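PDB 3C24: putative oxidoreductase from Jannaschia sp., which is of unconfirmed function but probably carries out NAD(P)-dependent oxidation or reduction with a Rossmann-type nucleotide-binding domain. Local coordinates for residues Leu187-Pro192 / Glu269-Ala274. Numbering follows the deposited sequence. Where two conformers were deposited one is given.
Sequences LAILEP and EALNPA
Ile189, on the first turns of helix 184-217, packs against Leu271 and Pro273, on either side of Asn272, the N-cap of the C-terminal helix 273-284. The backbones approach most closely at Ile189 and Leu271, whose CA atoms are 5.7 Å apart. Methyl CD2 of Leu271 reaches the helix backbone, 3.6 Å from Ile189 O, and lies 4.2 Å from Ile189 CG2. The longer branch of the isoleucine reaches toward the proline: with CG1 anti to the carbonyl carbon (chi1 -67°) and the chain then stretched (chi2 169°), CD1 ends 4.5 Å from CG of the Pro273 ring. Between these two apolar touches Leu271 O faces the fork of Ile189, 4.0 Å from CG1. No hydrogen bond links the two segments, which meet through apolar packing and the approach of a methyl to a carbonyl oxygen.

The turn that presents Leu271 and Pro273 is fixed from within. A 3-10 segment ends at Leu271, Asn272 N bonds to Glu269 O, and Asn272 OD1 takes the capping hydrogen bond from Ala274 N (2.8 Å, N-H...O 155°), with the donor lying in the carbonyl plane. On the partner helix, the peptide bond before Pro192 is cis and the helix is kinked there.

This is structural packing within the region related to the C-terminal part of decarboxylating phosphogluconate dehydrogenase, joining its long helix 184-217 to the turn before its last helix. Leu187 packs on strands 117-123 and 148-156, while Ala188 and Pro192 touch helix 273-284. Tyr217 of the second subunit lies against both Ile189 and Pro273, bringing the contact into the dimer interface.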
ATOM      1  N   LEU A 187     -20.624  -7.538   5.452  1.00 17.99           N
ATOM      2  CA  LEU A 187     -20.151  -7.076   4.146  1.00 17.22           C
ATOM      3  C   LEU A 187     -20.101  -5.556   4.127  1.00 17.88           C
ATOM      4  O   LEU A 187     -19.153  -4.964   3.611  1.00 19.26           O
ATOM      5  CB  LEU A 187     -21.049  -7.554   3.023  1.00 18.04           C
ATOM      6  CG  LEU A 187     -20.319  -7.901   1.722  1.00 25.42           C
ATOM      7  CD1 LEU A 187     -21.315  -8.568   0.789  1.00 25.75           C
ATOM      8  CD2 LEU A 187     -19.636  -6.754   1.030  1.00 24.98           C
ATOM      9  N   ALA A 188     -21.096  -4.922   4.767  1.00 16.79           N
ATOM     10  CA  ALA A 188     -21.172  -3.447   4.858  1.00 16.74           C
ATOM     11  C   ALA A 188     -19.992  -2.891   5.666  1.00 15.78           C
ATOM     12  O   ALA A 188     -19.410  -1.875   5.323  1.00 16.46           O
ATOM     13  CB  ALA A 188     -22.498  -2.979   5.456  1.00 15.49           C
ATOM     14  N   ILE A 189     -19.618  -3.607   6.716  1.00 17.71           N
ATOM     15  CA  ILE A 189     -18.432  -3.234   7.539  1.00 17.44           C
ATOM     16  C   ILE A 189     -17.169  -3.246   6.705  1.00 16.89           C
ATOM     17  O   ILE A 189     -16.259  -2.421   6.875  1.00 16.21           O
ATOM     18  CB  ILE A 189     -18.314  -4.135   8.816  1.00 16.93           C
ATOM     19  CG1 ILE A 189     -19.495  -3.852   9.766  1.00 18.57           C
ATOM     20  CG2 ILE A 189     -16.946  -3.925   9.536  1.00 14.21           C
ATOM     21  CD1 ILE A 189     -19.647  -4.850  10.942  1.00 16.76           C
ATOM     22  N   LEU A 190     -17.113  -4.208   5.792  1.00 16.97           N
ATOM     23  CA  LEU A 190     -15.960  -4.322   4.882  1.00 17.82           C
ATOM     24  C   LEU A 190     -16.007  -3.178   3.865  1.00 18.54           C
ATOM     25  O   LEU A 190     -14.998  -2.525   3.598  1.00 17.21           O
ATOM     26  CB  LEU A 190     -15.904  -5.681   4.218  1.00 18.76           C
ATOM     27  CG  LEU A 190     -15.582  -6.885   5.100  1.00 14.11           C
ATOM     28  CD1 LEU A 190     -15.638  -8.191   4.277  1.00 16.76           C
ATOM     29  CD2 LEU A 190     -14.210  -6.752   5.760  1.00 14.89           C
ATOM     30  N   GLU A 191     -17.182  -2.952   3.292  1.00 15.98           N
ATOM     31  CA  GLU A 191     -17.405  -1.859   2.345  1.00 18.15           C
ATOM     32  C   GLU A 191     -18.850  -1.385   2.512  1.00 19.92           C
ATOM     33  O   GLU A 191     -19.742  -2.137   2.252  1.00 18.93           O
ATOM     34  CB  GLU A 191     -17.100  -2.292   0.920  1.00 22.27           C
ATOM     35  CG  GLU A 191     -17.955  -3.379   0.395  1.00 25.88           C
ATOM     36  CD  GLU A 191     -19.172  -2.885  -0.398  1.00 33.88           C
ATOM     37  OE1 GLU A 191     -19.304  -1.680  -0.705  1.00 30.12           O
ATOM     38  OE2 GLU A 191     -19.982  -3.748  -0.711  1.00 24.26           O
ATOM     39  N   PRO A 192     -19.053  -0.116   2.863  1.00 17.88           N
ATOM     40  CA  PRO A 192     -18.032   0.947   2.848  1.00 19.47           C
ATOM     41  C   PRO A 192     -17.083   1.147   4.043  1.00 17.32           C
ATOM     42  O   PRO A 192     -16.196   1.987   3.979  1.00 17.01           O
ATOM     43  CB  PRO A 192     -18.897   2.203   2.674  1.00 21.02           C
ATOM     44  CG  PRO A 192     -20.181   1.834   3.448  1.00 20.58           C
ATOM     45  CD  PRO A 192     -20.411   0.418   3.112  1.00 19.87           C
ATOM     46  N   GLU A 269     -14.493   3.874  15.310  1.00 18.27           N
ATOM     47  CA  GLU A 269     -15.885   4.247  15.105  0.50 19.28           C
ATOM     48  C   GLU A 269     -16.230   4.134  13.618  1.00 20.07           C
ATOM     49  O   GLU A 269     -17.402   4.045  13.245  1.00 19.61           O
ATOM     50  CB  GLU A 269     -16.141   5.666  15.634  0.50 19.49           C
ATOM     51  CG  GLU A 269     -17.576   6.165  15.561  0.50 24.69           C
ATOM     52  CD  GLU A 269     -18.519   5.408  16.473  0.50 21.63           C
ATOM     53  OE1 GLU A 269     -18.050   4.614  17.315  0.50 26.72           O
ATOM     54  OE2 GLU A 269     -19.740   5.620  16.344  0.50 36.14           O
ATOM     55  N   ALA A 270     -15.198   4.155  12.766  1.00 18.34           N
ATOM     56  CA  ALA A 270     -15.388   4.023  11.303  1.00 18.33           C
ATOM     57  C   ALA A 270     -15.994   2.707  10.887  1.00 19.98           C
ATOM     58  O   ALA A 270     -16.494   2.590   9.752  1.00 21.15           O
ATOM     59  CB  ALA A 270     -14.044   4.206  10.531  1.00 18.96           C
ATOM     60  N   LEU A 271     -15.881   1.718  11.755  1.00 19.96           N
ATOM     61  CA  LEU A 271     -16.377   0.356  11.490  1.00 17.55           C
ATOM     62  C   LEU A 271     -17.603   0.063  12.311  1.00 20.15           C
ATOM     63  O   LEU A 271     -18.167  -1.015  12.216  1.00 19.92           O
ATOM     64  CB  LEU A 271     -15.278  -0.693  11.737  1.00 17.77           C
ATOM     65  CG  LEU A 271     -13.987  -0.552  10.919  1.00 19.04           C
ATOM     66  CD1 LEU A 271     -12.970  -1.539  11.407  1.00 24.63           C
ATOM     67  CD2 LEU A 271     -14.266  -0.689   9.389  1.00 18.93           C
ATOM     68  N   ASN A 272     -17.999   1.041  13.111  1.00 16.95           N
ATOM     69  CA  ASN A 272     -19.236   0.929  13.916  1.00 16.23           C
ATOM     70  C   ASN A 272     -20.455   0.861  12.992  1.00 16.86           C
ATOM     71  O   ASN A 272     -20.605   1.653  12.084  1.00 17.26           O
ATOM     72  CB  ASN A 272     -19.374   2.091  14.859  1.00 18.17           C
ATOM     73  CG  ASN A 272     -20.477   1.898  15.803  1.00 24.23           C
ATOM     74  OD1 ASN A 272     -21.631   1.780  15.406  1.00 30.72           O
ATOM     75  ND2 ASN A 272     -20.141   1.858  17.093  1.00 36.49           N
ATOM     76  N   PRO A 273     -21.301  -0.158  13.151  1.00 19.44           N
ATOM     77  CA  PRO A 273     -22.453  -0.293  12.250  1.00 19.91           C
ATOM     78  C   PRO A 273     -23.287   0.961  12.116  1.00 21.02           C
ATOM     79  O   PRO A 273     -23.841   1.233  11.056  1.00 19.57           O
ATOM     80  CB  PRO A 273     -23.251  -1.393  12.926  1.00 22.16           C
ATOM     81  CG  PRO A 273     -22.212  -2.272  13.528  1.00 17.95           C
ATOM     82  CD  PRO A 273     -21.126  -1.354  13.987  1.00 20.10           C
ATOM     83  N   ALA A 274     -23.364   1.748  13.170  1.00 20.78           N
ATOM     84  CA  ALA A 274     -24.161   2.960  13.111  1.00 22.56           C
ATOM     85  C   ALA A 274     -23.553   3.988  12.150  1.00 22.96           C
ATOM     86  O   ALA A 274     -24.261   4.649  11.381  1.00 23.53           O
ATOM     87  CB  ALA A 274     -24.362   3.548  14.531  1.00 22.67           C
TER